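Local atomic coordinates of aspartokinase (Clostridium acetobutylicum, PDB entry 3TVI), a protein that probably phosphorylates the beta-carboxyl group of L-aspartate with ATP, the entry step to threonine and methionine synthesis, and binds lysine in its regulatory region. Residues B[133-138]-B[170-175]; B[374-379]-B[416-421]; B[404-409]-B[420-425]. All blocks are in the same frame, centred on the assembly; numbering follows the deposited sequence.

Overall arrangement
The three contacts lie in two parts of the chain on opposite sides of its centre. Contact 1 is in the amino acid kinase region, where the side chain of Tyr172 comes within about 5 Å of that of Glu117, a predicted substrate-binding residue. Contacts 2 and 3 belong to the ACT region, and their centres are about 42 Å and 48 Å from that of contact 1. They are neighbours, with centres about 7 Å apart, because strand 416-422 runs between strands 367-380 and 405-410 and lends Gly420 and Val421 to both. A bound lysine lies about 8 Å from the Ile418 side chain, and the Met407 side chain is about 10 Å from a bound lysine.

Contact 1 (B[133-138]-B[170-175]); sequences IDAAEV and GFYGSS
After strand 131-132 the chain turns through helical backbone angles at residues 135-137 and passes the short strand 172-174, with the CA atoms of Ala136 and Gly173 4.3 Å apart. Asp134 and Tyr172 meet through the first of two hydrogen bonds between the segments. With CG anti to its backbone N (chi1 -165°), Asp134 folds OD1 back to accept from Ala136 N at 2.7 Å on the anti lone pair, which makes an Asx turn. The same oxygen is met from above the carboxylate plane by Tyr172 OH, which donates to Asp134 OD1 at 2.6 Å. Two donors thus grip OD1, and the carboxylate stands steeply across the phenol ring, their planes 79° apart. Tyr172 reaches this position with CG in the crowded place between its backbone N and carbonyl carbon (chi1 72°). The methyl of Ala135 lies over one face of the ring, its CB 3.6 Å from the Tyr172 ring centroid, a CH-pi contact. Further along the strand, Ser174 OG donates in the carbonyl plane, on a lone pair, to Ala136 O at 2.7 Å. Arg115, on helix 109-127, makes a cation-pi contact with Tyr172 and a long, weak ion pair with Asp134. In this amino acid kinase region the same helix brings Ser114 and Tyr118 against Tyr172 and Glu117, predicted to bind substrate, against Phe171, while strand 180-182 pairs with strand 172-174.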
# COMPACT_ATOMS: atom_id res chain seq x y z
N ILE B 133 -8.23 -33.64 -35.65
CA ILE B 133 -8.11 -32.33 -36.26
C ILE B 133 -6.89 -31.62 -35.72
O ILE B 133 -6.89 -31.17 -34.58
CB ILE B 133 -9.35 -31.47 -35.95
CG1 ILE B 133 -10.56 -32.02 -36.69
CG2 ILE B 133 -9.09 -30.03 -36.33
CD1 ILE B 133 -11.81 -31.19 -36.50
N ASP B 134 -5.84 -31.51 -36.53
CA ASP B 134 -4.61 -30.85 -36.11
C ASP B 134 -4.94 -29.45 -35.64
O ASP B 134 -5.86 -28.82 -36.15
CB ASP B 134 -3.58 -30.81 -37.24
CG ASP B 134 -2.17 -30.46 -36.75
OD1 ASP B 134 -1.99 -29.40 -36.12
OD2 ASP B 134 -1.23 -31.24 -37.00
N ALA B 135 -4.18 -28.98 -34.66
CA ALA B 135 -4.34 -27.63 -34.11
C ALA B 135 -4.00 -26.60 -35.17
O ALA B 135 -4.71 -25.60 -35.33
CB ALA B 135 -3.44 -27.45 -32.91
N ALA B 136 -2.93 -26.87 -35.92
CA ALA B 136 -2.40 -25.95 -36.92
C ALA B 136 -3.41 -25.59 -37.99
O ALA B 136 -3.23 -24.60 -38.68
CB ALA B 136 -1.15 -26.52 -37.57
N GLU B 137 -4.47 -26.39 -38.11
CA GLU B 137 -5.57 -26.12 -39.05
C GLU B 137 -6.65 -25.20 -38.49
O GLU B 137 -7.39 -24.56 -39.24
CB GLU B 137 -6.23 -27.43 -39.46
CG GLU B 137 -5.41 -28.26 -40.42
CD GLU B 137 -5.53 -27.75 -41.83
OE1 GLU B 137 -6.57 -28.04 -42.47
OE2 GLU B 137 -4.60 -27.05 -42.28
N VAL B 138 -6.75 -25.12 -37.17
CA VAL B 138 -7.92 -24.53 -36.54
C VAL B 138 -7.62 -23.36 -35.56
O VAL B 138 -8.50 -22.54 -35.28
CB VAL B 138 -8.73 -25.67 -35.87
CG1 VAL B 138 -8.06 -26.13 -34.58
CG2 VAL B 138 -10.17 -25.25 -35.64
N GLY B 170 -3.25 -29.99 -28.31
CA GLY B 170 -3.37 -28.88 -27.39
C GLY B 170 -2.59 -27.63 -27.71
O GLY B 170 -3.14 -26.60 -28.13
N PHE B 171 -1.28 -27.75 -27.56
CA PHE B 171 -0.47 -26.67 -26.97
C PHE B 171 0.08 -25.69 -28.01
O PHE B 171 0.97 -24.92 -27.70
CB PHE B 171 0.56 -27.40 -26.09
CG PHE B 171 1.87 -26.72 -25.89
CD1 PHE B 171 1.96 -25.53 -25.20
CD2 PHE B 171 3.04 -27.36 -26.25
CE1 PHE B 171 3.20 -24.95 -24.95
CE2 PHE B 171 4.27 -26.79 -26.02
CZ PHE B 171 4.35 -25.58 -25.36
N TYR B 172 -0.50 -25.67 -29.20
CA TYR B 172 0.06 -24.93 -30.32
C TYR B 172 -0.97 -24.57 -31.37
O TYR B 172 -2.14 -24.94 -31.27
CB TYR B 172 1.15 -25.77 -30.98
CG TYR B 172 0.62 -26.95 -31.76
CD1 TYR B 172 0.38 -26.86 -33.12
CD2 TYR B 172 0.36 -28.16 -31.13
CE1 TYR B 172 -0.12 -27.93 -33.83
CE2 TYR B 172 -0.13 -29.25 -31.84
CZ TYR B 172 -0.37 -29.13 -33.19
OH TYR B 172 -0.85 -30.20 -33.88
N GLY B 173 -0.52 -23.83 -32.39
CA GLY B 173 -1.33 -23.44 -33.54
C GLY B 173 -0.42 -22.97 -34.66
O GLY B 173 0.79 -23.20 -34.62
N SER B 174 -0.97 -22.31 -35.68
CA SER B 174 -0.14 -21.85 -36.79
C SER B 174 0.21 -20.37 -36.64
O SER B 174 -0.64 -19.57 -36.26
CB SER B 174 -0.84 -22.11 -38.13
OG SER B 174 -0.79 -23.49 -38.46
N SER B 175 1.46 -20.02 -36.94
CA SER B 175 1.89 -18.62 -36.95
C SER B 175 1.34 -17.92 -38.18
O SER B 175 0.88 -18.58 -39.12
CB SER B 175 3.42 -18.52 -36.97
OG SER B 175 3.97 -19.23 -38.06

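Contact 2 (B[374-379]-B[416-421]); sequences MALVAT and NVIVGV
Strands 374-379 and 416-421 run antiparallel, their axes 4.6 Å apart at closest approach and their directions 157° apart. Six backbone hydrogen bonds join them in three reciprocal pairs, Ala375 with Val421, Val377 with Val419 and Thr379 with Val417. The pair at one end includes Ala375 N to Val421 O at 2.6 Å, met nearly along the C=O axis; the pair at the other includes Thr379 N to Val417 O at 3.0 Å. Between them, CA-H groups turn to the opposing carbonyls, as where Gly420 CA lies 3.3 Å from Ala375 O.

Side chains divide between the two faces. The mostly aliphatic row of Ala375, Val377, Thr379, Val417, Val419 and Val421 shares one, where helices 390-400 and 426-437 pack: Val377 meets Phe426, Val430 and Ile433, and Val419 meets Phe395 and Leu398. On the other face Leu376, with CG anti to its carbonyl carbon, sends CD2 over the backbone of the opposite strand, 3.9 Å from Gly420 CA. The selenium of Met374, a selenomethionine whose chain bends at chi2 and chi3, approaches the same carbon, SE to Gly420 CA 4.2 Å. Beyond it Ala378 CB touches Ile418 CG1 at 4.3 Å.

Across the two strands the polar chemistry is thus that of the peptide groups, satisfied in a regular ladder, while aliphatic groups on the Val377 and Val419 face join these strands to the two helices.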
# COMPACT_ATOMS: atom_id res chain seq x y z
N MSE B 374 6.64 -12.03 8.67
CA MSE B 374 5.21 -11.84 8.45
C MSE B 374 4.74 -12.86 7.44
O MSE B 374 5.48 -13.25 6.53
CB MSE B 374 4.95 -10.42 7.95
CG MSE B 374 3.48 -10.18 7.62
SE MSE B 374 2.99 -8.31 8.00
CE MSE B 374 3.11 -7.62 6.16
N ALA B 375 3.50 -13.30 7.60
CA ALA B 375 2.80 -14.08 6.58
C ALA B 375 1.47 -13.40 6.26
O ALA B 375 0.92 -12.66 7.10
CB ALA B 375 2.59 -15.51 7.05
N LEU B 376 0.96 -13.65 5.06
CA LEU B 376 -0.28 -13.03 4.60
C LEU B 376 -1.36 -14.07 4.49
O LEU B 376 -1.12 -15.16 4.00
CB LEU B 376 -0.08 -12.36 3.24
CG LEU B 376 0.90 -11.20 3.25
CD1 LEU B 376 1.00 -10.61 1.86
CD2 LEU B 376 0.49 -10.12 4.24
N VAL B 377 -2.55 -13.72 4.98
CA VAL B 377 -3.72 -14.58 4.86
C VAL B 377 -4.80 -13.81 4.12
O VAL B 377 -5.25 -12.75 4.57
CB VAL B 377 -4.23 -15.05 6.24
CG1 VAL B 377 -5.39 -16.02 6.08
CG2 VAL B 377 -3.10 -15.69 7.02
N ALA B 378 -5.19 -14.35 2.96
CA ALA B 378 -6.22 -13.73 2.15
C ALA B 378 -7.48 -14.55 2.31
O ALA B 378 -7.47 -15.76 2.05
CB ALA B 378 -5.81 -13.70 0.70
N THR B 379 -8.55 -13.90 2.73
CA THR B 379 -9.83 -14.58 2.85
C THR B 379 -10.78 -13.91 1.85
O THR B 379 -10.93 -12.70 1.85
CB THR B 379 -10.32 -14.61 4.32
OG1 THR B 379 -11.74 -14.43 4.35
CG2 THR B 379 -9.63 -13.54 5.17
N ASN B 416 -12.64 -9.28 -0.62
CA ASN B 416 -11.35 -9.75 -0.11
C ASN B 416 -10.77 -8.95 1.06
O ASN B 416 -10.47 -7.77 0.92
CB ASN B 416 -10.38 -9.73 -1.30
CG ASN B 416 -8.93 -9.74 -0.89
OD1 ASN B 416 -8.45 -10.70 -0.30
ND2 ASN B 416 -8.22 -8.67 -1.23
N VAL B 417 -10.60 -9.61 2.21
CA VAL B 417 -9.82 -9.04 3.32
C VAL B 417 -8.51 -9.79 3.50
O VAL B 417 -8.50 -11.03 3.61
CB VAL B 417 -10.55 -9.06 4.67
CG1 VAL B 417 -9.65 -8.50 5.76
CG2 VAL B 417 -11.83 -8.26 4.59
N ILE B 418 -7.41 -9.04 3.55
CA ILE B 418 -6.09 -9.60 3.75
C ILE B 418 -5.59 -9.19 5.12
O ILE B 418 -5.66 -8.03 5.52
CB ILE B 418 -5.10 -9.11 2.69
CG1 ILE B 418 -5.61 -9.45 1.29
CG2 ILE B 418 -3.74 -9.75 2.92
CD1 ILE B 418 -5.53 -8.27 0.34
N VAL B 419 -5.07 -10.17 5.84
CA VAL B 419 -4.57 -9.98 7.18
C VAL B 419 -3.14 -10.46 7.17
O VAL B 419 -2.84 -11.49 6.57
CB VAL B 419 -5.38 -10.82 8.17
CG1 VAL B 419 -4.47 -11.48 9.18
CG2 VAL B 419 -6.42 -9.96 8.86
N GLY B 420 -2.27 -9.70 7.83
CA GLY B 420 -0.85 -10.05 7.93
C GLY B 420 -0.49 -10.38 9.36
O GLY B 420 -0.87 -9.66 10.27
N VAL B 421 0.24 -11.47 9.55
CA VAL B 421 0.54 -11.99 10.89
C VAL B 421 1.91 -12.64 10.95
O VAL B 421 2.48 -13.00 9.92
CB VAL B 421 -0.46 -13.07 11.31
CG1 VAL B 421 -1.86 -12.49 11.42
CG2 VAL B 421 -0.42 -14.25 10.35

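Contact 3 (B[404-409]-B[420-425]); sequences NIRMID and GVETVD
A classic beta bulge interrupts the hairpin of strands 405-410 and 416-422, with Arg406 and Met407 both facing Gly420. One carbonyl serves two successive amides. Gly420 O takes Arg406 N at 2.6 Å within the carbonyl plane and Met407 N at 3.0 Å from above that plane. The nearly helical psi of Arg406, -15°, turns the two N-H groups to the same side. Gly420 N returns a straight bond to Met407 O at 2.9 Å, again from above the carbonyl plane. Met407, a selenomethionine, sets CB 4.0 Å from Gly420 CA and then leads its chain away.

In the ACT fold this hairpin supplies an outermost strand of the chain's sheet. Ile408 pairs antiparallel with a strand of the second subunit, so the sheet continues across the interface, and Asp409 packs on Ser334 of that subunit, a residue of the lysine pocket, while Ile405, whose CB is turned away from strand 416-422, packs on Phe395 and Leu398 of helix 390-400.

From the bulge the Arg406 side chain, bent at chi3, reaches back obliquely across Glu422, and its NH1 makes a salt bridge with Glu422 OE2 at 3.6 Å. The guanidinium and carboxylate planes are only 23° apart. The stronger hold on the guanidinium comes from backbone carbonyls, Pro372 O for NH1 and His371 O for NH2. Val421, with CG1 anti to its carbonyl carbon, rests that methyl 3.8 Å from Asn404 O. Beyond Glu422 the chain turns back, Asp425 N bonding to Glu422 O at 2.8 Å just before helix 426-437.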
# COMPACT_ATOMS: atom_id res chain seq x y z
N ASN B 404 -1.59 -11.99 17.33
CA ASN B 404 -1.37 -10.58 17.03
C ASN B 404 -1.40 -10.32 15.53
O ASN B 404 -0.73 -11.02 14.75
CB ASN B 404 -0.03 -10.13 17.64
CG ASN B 404 0.47 -8.81 17.09
OD1 ASN B 404 0.01 -7.74 17.50
ND2 ASN B 404 1.45 -8.87 16.19
N ILE B 405 -2.18 -9.31 15.14
CA ILE B 405 -2.32 -8.88 13.76
C ILE B 405 -1.21 -7.88 13.44
O ILE B 405 -0.93 -7.00 14.24
CB ILE B 405 -3.69 -8.21 13.55
CG1 ILE B 405 -4.82 -9.19 13.87
CG2 ILE B 405 -3.85 -7.70 12.12
CD1 ILE B 405 -6.20 -8.57 13.80
N ARG B 406 -0.59 -8.02 12.28
CA ARG B 406 0.50 -7.13 11.87
C ARG B 406 0.20 -6.31 10.61
O ARG B 406 0.92 -5.36 10.30
CB ARG B 406 1.77 -7.95 11.65
CG ARG B 406 2.49 -8.35 12.93
CD ARG B 406 3.88 -8.90 12.63
NE ARG B 406 4.66 -7.95 11.84
CZ ARG B 406 5.77 -8.25 11.16
NH1 ARG B 406 6.25 -9.49 11.16
NH2 ARG B 406 6.40 -7.30 10.48
N MSE B 407 -0.83 -6.67 9.86
CA MSE B 407 -1.31 -5.82 8.78
C MSE B 407 -2.78 -6.10 8.57
O MSE B 407 -3.25 -7.21 8.82
CB MSE B 407 -0.53 -6.09 7.48
CG MSE B 407 -0.81 -5.08 6.37
SE MSE B 407 -0.42 -5.90 4.61
CE MSE B 407 -2.25 -6.29 4.03
N ILE B 408 -3.50 -5.07 8.15
CA ILE B 408 -4.84 -5.23 7.61
C ILE B 408 -4.91 -4.43 6.32
O ILE B 408 -4.55 -3.25 6.27
CB ILE B 408 -5.93 -4.71 8.56
CG1 ILE B 408 -5.83 -5.38 9.93
CG2 ILE B 408 -7.32 -4.93 7.97
CD1 ILE B 408 -6.78 -4.80 10.95
N ASP B 409 -5.35 -5.10 5.26
CA ASP B 409 -5.87 -4.41 4.10
C ASP B 409 -7.27 -4.89 3.85
O ASP B 409 -7.51 -6.07 3.60
CB ASP B 409 -5.03 -4.65 2.85
CG ASP B 409 -5.77 -4.24 1.56
OD1 ASP B 409 -6.43 -3.16 1.55
OD2 ASP B 409 -5.68 -5.00 0.57
N GLY B 420 -2.27 -9.70 7.83
CA GLY B 420 -0.85 -10.05 7.93
C GLY B 420 -0.49 -10.38 9.36
O GLY B 420 -0.87 -9.66 10.27
N VAL B 421 0.24 -11.47 9.55
CA VAL B 421 0.54 -11.99 10.89
C VAL B 421 1.91 -12.64 10.95
O VAL B 421 2.48 -13.00 9.92
CB VAL B 421 -0.46 -13.07 11.31
CG1 VAL B 421 -1.86 -12.49 11.42
CG2 VAL B 421 -0.42 -14.25 10.35
N GLU B 422 2.40 -12.81 12.18
CA GLU B 422 3.66 -13.52 12.44
C GLU B 422 3.66 -14.89 11.76
O GLU B 422 2.68 -15.63 11.85
CB GLU B 422 3.86 -13.73 13.94
CG GLU B 422 5.30 -13.58 14.40
CD GLU B 422 5.74 -12.12 14.43
OE1 GLU B 422 5.06 -11.29 15.08
OE2 GLU B 422 6.78 -11.82 13.79
N THR B 423 4.78 -15.23 11.12
CA THR B 423 4.88 -16.49 10.38
C THR B 423 4.63 -17.72 11.24
O THR B 423 4.15 -18.74 10.75
CB THR B 423 6.24 -16.61 9.69
OG1 THR B 423 6.51 -15.40 8.99
CG2 THR B 423 6.22 -17.76 8.72
N VAL B 424 4.96 -17.65 12.53
CA VAL B 424 4.63 -18.73 13.46
C VAL B 424 3.12 -18.97 13.54
O VAL B 424 2.67 -20.12 13.59
CB VAL B 424 5.19 -18.46 14.88
CG1 VAL B 424 4.57 -17.22 15.50
CG2 VAL B 424 4.97 -19.68 15.77
N ASP B 425 2.34 -17.89 13.52
CA ASP B 425 0.87 -17.96 13.68
C ASP B 425 0.09 -18.25 12.38
O ASP B 425 -1.13 -18.44 12.42
CB ASP B 425 0.36 -16.66 14.32
CG ASP B 425 0.73 -16.54 15.80
OD1 ASP B 425 1.25 -17.53 16.38
OD2 ASP B 425 0.50 -15.47 16.40